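Local coordinates for protein kcn28 (PDB 6J31) that is a GT-B-fold protein with a C-terminal domain like that of erythromycin biosynthesis protein CIII, and holds a bound (2E,2'E)-3,3'-(1,2-phenylene)di(prop-2-enoic acid) ligand, at residues A[289-303]-A[310-323]. Numbering follows the deposited sequence.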
# COMPACT_ATOMS: atom_id res chain seq x y z
N GLN A 289 -1.97 -6.06 -14.49
CA GLN A 289 -2.49 -6.93 -13.44
C GLN A 289 -4.02 -6.95 -13.43
O GLN A 289 -4.63 -8.02 -13.40
CB GLN A 289 -1.95 -6.49 -12.08
CG GLN A 289 -2.30 -7.46 -10.97
CD GLN A 289 -1.37 -7.35 -9.79
OE1 GLN A 289 -0.21 -7.77 -9.86
NE2 GLN A 289 -1.87 -6.81 -8.69
N LEU A 290 -4.64 -5.77 -13.48
CA LEU A 290 -6.10 -5.72 -13.46
C LEU A 290 -6.71 -6.41 -14.67
O LEU A 290 -7.80 -6.99 -14.57
CB LEU A 290 -6.56 -4.26 -13.38
CG LEU A 290 -6.48 -3.66 -11.98
CD1 LEU A 290 -6.97 -2.22 -11.98
CD2 LEU A 290 -7.26 -4.50 -10.98
N ALA A 291 -6.03 -6.37 -15.82
CA ALA A 291 -6.52 -7.06 -17.01
C ALA A 291 -6.44 -8.57 -16.83
O ALA A 291 -7.38 -9.30 -17.19
CB ALA A 291 -5.74 -6.62 -18.24
N VAL A 292 -5.32 -9.07 -16.31
CA VAL A 292 -5.18 -10.51 -16.09
C VAL A 292 -6.16 -10.98 -15.02
O VAL A 292 -6.77 -12.05 -15.15
CB VAL A 292 -3.73 -10.85 -15.73
CG1 VAL A 292 -3.59 -12.34 -15.41
CG2 VAL A 292 -2.80 -10.47 -16.86
N LEU A 293 -6.32 -10.20 -13.95
CA LEU A 293 -7.26 -10.58 -12.89
C LEU A 293 -8.69 -10.64 -13.40
O LEU A 293 -9.51 -11.38 -12.86
CB LEU A 293 -7.15 -9.62 -11.72
CG LEU A 293 -5.84 -9.67 -10.94
CD1 LEU A 293 -5.84 -8.68 -9.79
CD2 LEU A 293 -5.55 -11.09 -10.45
N GLU A 294 -9.00 -9.88 -14.46
CA GLU A 294 -10.33 -9.92 -15.05
C GLU A 294 -10.67 -11.32 -15.54
O GLU A 294 -11.85 -11.71 -15.55
CB GLU A 294 -10.42 -8.92 -16.20
CG GLU A 294 -11.55 -7.92 -16.08
CD GLU A 294 -11.65 -7.00 -17.29
OE1 GLU A 294 -10.83 -6.06 -17.39
OE2 GLU A 294 -12.54 -7.22 -18.13
N GLN A 295 -9.67 -12.09 -15.96
CA GLN A 295 -9.87 -13.43 -16.49
C GLN A 295 -9.29 -14.50 -15.57
O GLN A 295 -9.25 -15.68 -15.95
CB GLN A 295 -9.24 -13.55 -17.88
CG GLN A 295 -9.52 -12.38 -18.81
CD GLN A 295 -10.91 -12.40 -19.41
OE1 GLN A 295 -11.46 -13.47 -19.71
NE2 GLN A 295 -11.50 -11.22 -19.59
N ALA A 296 -8.81 -14.11 -14.39
CA ALA A 296 -8.12 -15.03 -13.50
C ALA A 296 -9.09 -15.83 -12.63
O ALA A 296 -10.15 -15.35 -12.23
CB ALA A 296 -7.14 -14.28 -12.61
N ASP A 297 -8.70 -17.07 -12.33
CA ASP A 297 -9.41 -17.91 -11.38
C ASP A 297 -8.71 -18.01 -10.04
O ASP A 297 -9.35 -18.38 -9.05
CB ASP A 297 -9.62 -19.31 -11.97
CG ASP A 297 -10.46 -19.29 -13.24
OD1 ASP A 297 -11.70 -19.16 -13.13
OD2 ASP A 297 -9.90 -19.41 -14.35
N VAL A 298 -7.42 -17.70 -9.98
CA VAL A 298 -6.68 -17.64 -8.72
C VAL A 298 -5.53 -16.65 -8.90
O VAL A 298 -5.07 -16.41 -10.02
CB VAL A 298 -6.17 -19.02 -8.26
CG1 VAL A 298 -4.98 -19.46 -9.09
CG2 VAL A 298 -5.79 -18.99 -6.79
N PHE A 299 -5.10 -16.06 -7.80
CA PHE A 299 -4.08 -15.01 -7.80
C PHE A 299 -3.09 -15.32 -6.69
O PHE A 299 -3.47 -15.40 -5.52
CB PHE A 299 -4.74 -13.64 -7.61
CG PHE A 299 -3.78 -12.48 -7.56
CD1 PHE A 299 -2.55 -12.54 -8.19
CD2 PHE A 299 -4.12 -11.32 -6.89
CE1 PHE A 299 -1.68 -11.46 -8.14
CE2 PHE A 299 -3.26 -10.24 -6.84
CZ PHE A 299 -2.03 -10.31 -7.47
N VAL A 300 -1.82 -15.51 -7.05
CA VAL A 300 -0.76 -15.77 -6.08
C VAL A 300 0.05 -14.50 -5.90
O VAL A 300 0.68 -14.02 -6.85
CB VAL A 300 0.13 -16.94 -6.51
CG1 VAL A 300 1.13 -17.26 -5.41
CG2 VAL A 300 -0.70 -18.16 -6.87
N THR A 301 0.05 -13.95 -4.68
CA THR A 301 0.68 -12.66 -4.40
C THR A 301 1.40 -12.74 -3.06
O THR A 301 1.19 -13.66 -2.27
CB THR A 301 -0.36 -11.53 -4.37
OG1 THR A 301 0.25 -10.31 -3.94
CG2 THR A 301 -1.51 -11.88 -3.42
N HIS A 302 2.27 -11.75 -2.81
CA HIS A 302 2.90 -11.65 -1.49
C HIS A 302 1.92 -11.27 -0.40
O HIS A 302 2.19 -11.52 0.78
CB HIS A 302 4.03 -10.60 -1.49
CG HIS A 302 5.37 -11.13 -1.91
ND1 HIS A 302 5.90 -12.30 -1.42
CD2 HIS A 302 6.31 -10.60 -2.73
CE1 HIS A 302 7.10 -12.49 -1.95
NE2 HIS A 302 7.37 -11.48 -2.75
N GLY A 303 0.78 -10.67 -0.75
CA GLY A 303 -0.11 -10.13 0.25
C GLY A 303 0.05 -8.66 0.55
O GLY A 303 -0.40 -8.20 1.61
N GLU A 310 -6.71 -5.43 -5.20
CA GLU A 310 -6.96 -5.74 -6.60
C GLU A 310 -7.60 -7.11 -6.76
O GLU A 310 -8.47 -7.30 -7.63
CB GLU A 310 -5.67 -5.64 -7.41
CG GLU A 310 -5.39 -4.24 -7.94
CD GLU A 310 -4.01 -4.11 -8.54
OE1 GLU A 310 -3.20 -5.04 -8.35
OE2 GLU A 310 -3.75 -3.09 -9.21
N GLY A 311 -7.18 -8.08 -5.95
CA GLY A 311 -7.83 -9.39 -5.97
C GLY A 311 -9.29 -9.31 -5.55
O GLY A 311 -10.16 -9.91 -6.19
N LEU A 312 -9.56 -8.57 -4.47
CA LEU A 312 -10.94 -8.40 -4.01
C LEU A 312 -11.79 -7.71 -5.06
O LEU A 312 -12.93 -8.12 -5.32
CB LEU A 312 -10.93 -7.58 -2.72
CG LEU A 312 -10.48 -8.29 -1.45
CD1 LEU A 312 -10.35 -7.30 -0.31
CD2 LEU A 312 -11.47 -9.37 -1.10
N PHE A 313 -11.26 -6.65 -5.68
CA PHE A 313 -12.03 -5.92 -6.68
C PHE A 313 -12.41 -6.81 -7.85
O PHE A 313 -13.52 -6.72 -8.38
CB PHE A 313 -11.23 -4.70 -7.16
CG PHE A 313 -11.94 -3.87 -8.18
CD1 PHE A 313 -12.95 -3.00 -7.81
CD2 PHE A 313 -11.60 -3.96 -9.53
CE1 PHE A 313 -13.61 -2.23 -8.77
CE2 PHE A 313 -12.25 -3.20 -10.48
CZ PHE A 313 -13.25 -2.34 -10.10
N SER A 314 -11.50 -7.70 -8.26
CA SER A 314 -11.74 -8.61 -9.37
C SER A 314 -12.45 -9.89 -8.95
O SER A 314 -12.76 -10.71 -9.82
CB SER A 314 -10.41 -8.96 -10.04
OG SER A 314 -9.81 -7.80 -10.59
N GLY A 315 -12.70 -10.09 -7.66
CA GLY A 315 -13.33 -11.31 -7.19
C GLY A 315 -12.53 -12.55 -7.50
O GLY A 315 -13.07 -13.55 -7.97
N VAL A 316 -11.22 -12.50 -7.24
CA VAL A 316 -10.30 -13.59 -7.53
C VAL A 316 -9.74 -14.11 -6.21
O VAL A 316 -9.15 -13.34 -5.45
CB VAL A 316 -9.17 -13.13 -8.47
CG1 VAL A 316 -8.18 -14.26 -8.72
CG2 VAL A 316 -9.73 -12.59 -9.77
N PRO A 317 -9.90 -15.40 -5.90
CA PRO A 317 -9.31 -15.92 -4.67
C PRO A 317 -7.79 -15.89 -4.73
O PRO A 317 -7.19 -15.91 -5.80
CB PRO A 317 -9.84 -17.36 -4.60
CG PRO A 317 -10.15 -17.71 -6.01
CD PRO A 317 -10.58 -16.44 -6.68
N MET A 318 -7.17 -15.84 -3.55
CA MET A 318 -5.75 -15.56 -3.47
C MET A 318 -5.01 -16.62 -2.66
O MET A 318 -5.51 -17.12 -1.65
CB MET A 318 -5.50 -14.17 -2.86
CG MET A 318 -5.95 -13.04 -3.79
SD MET A 318 -5.95 -11.40 -3.05
CE MET A 318 -7.59 -11.38 -2.31
N VAL A 319 -3.82 -16.97 -3.14
CA VAL A 319 -2.83 -17.71 -2.36
C VAL A 319 -1.77 -16.70 -1.93
O VAL A 319 -1.12 -16.08 -2.78
CB VAL A 319 -2.21 -18.86 -3.17
CG1 VAL A 319 -1.10 -19.52 -2.38
CG2 VAL A 319 -3.28 -19.88 -3.55
N VAL A 320 -1.62 -16.51 -0.63
CA VAL A 320 -0.82 -15.42 -0.08
C VAL A 320 0.47 -15.99 0.50
O VAL A 320 0.44 -16.99 1.23
CB VAL A 320 -1.61 -14.64 0.99
CG1 VAL A 320 -0.82 -13.43 1.44
CG2 VAL A 320 -2.96 -14.23 0.45
N ALA A 321 1.59 -15.35 0.17
CA ALA A 321 2.92 -15.73 0.66
C ALA A 321 3.53 -14.51 1.34
O ALA A 321 4.37 -13.82 0.75
CB ALA A 321 3.81 -16.24 -0.47
N PRO A 322 3.15 -14.23 2.59
CA PRO A 322 3.61 -13.00 3.23
C PRO A 322 5.10 -13.03 3.52
O PRO A 322 5.69 -14.08 3.82
CB PRO A 322 2.80 -12.97 4.53
CG PRO A 322 2.53 -14.41 4.82
CD PRO A 322 2.30 -15.04 3.47
N GLN A 323 5.72 -11.86 3.43
CA GLN A 323 7.15 -11.72 3.71
C GLN A 323 7.44 -10.42 4.44
O GLN A 323 7.90 -10.43 5.58
CB GLN A 323 7.96 -11.80 2.41
CG GLN A 323 7.61 -13.00 1.52
CD GLN A 323 8.82 -13.64 0.87
OE1 GLN A 323 9.96 -13.27 1.13
NE2 GLN A 323 8.57 -14.62 -0.00
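Phe-299 pairs with Met-318, Val-300 with Val-319 and Thr-301 with Val-320, in parallel register. These strands, 298-301 and 318-320, belong to a beta-alpha-beta unit linked by helix 305-314. The unit is part of the Rossmann-like C-terminal half of the GT-B fold. Phe-299 N donates to Pro-317 O at 2.9 Å, and Phe-299 O accepts from Val-319 N. Thr-301 continues the ladder from its N to Val-319 O and from its O to Ala-321 N.

The tight part lies between the sheet and the two helices. Val-316 CG1 packs against the carbonyl carbon of Val-298 and, at 3.7 Å, against Phe-299 CB. Val-316 CG2 lies 3.3 Å from Leu-293 O and also near Ala-296 O. With CG anti to the backbone N (chi1 179°), the Phe-299 ring lies alongside Met-318, pointing the same way. Phe-299 CD2 is 4.0 Å from Met-318 CG, and the sulfur approaches the ring obliquely. Leu-293 CD2 covers one ring face near the rim, and Thr-301 CB covers the other. Gly-311 fits beside this group, its CA near Phe-299 CD2. On the other side of the sheet, Val-298 CG2 touches Val-319 CG2.

The contact is looser toward solvent. Leu-290 CD2 reaches across the Glu-310 side chain, 3.6 Å from Glu-310 CG. At the other end of the strands lies exposed Gln-323. Its amide plane is turned 75° from the His-302 imidazole, and Gln-323 CG sits 3.5 Å from His-302 ND1. The His-302 side chain starts away from 310-323, but its ring comes back nearer. This buried ring closes the strand end: His-302 ND1 donates an almost straight bond (168°) to Ala-321 O, 3.1 Å away and in the ring plane.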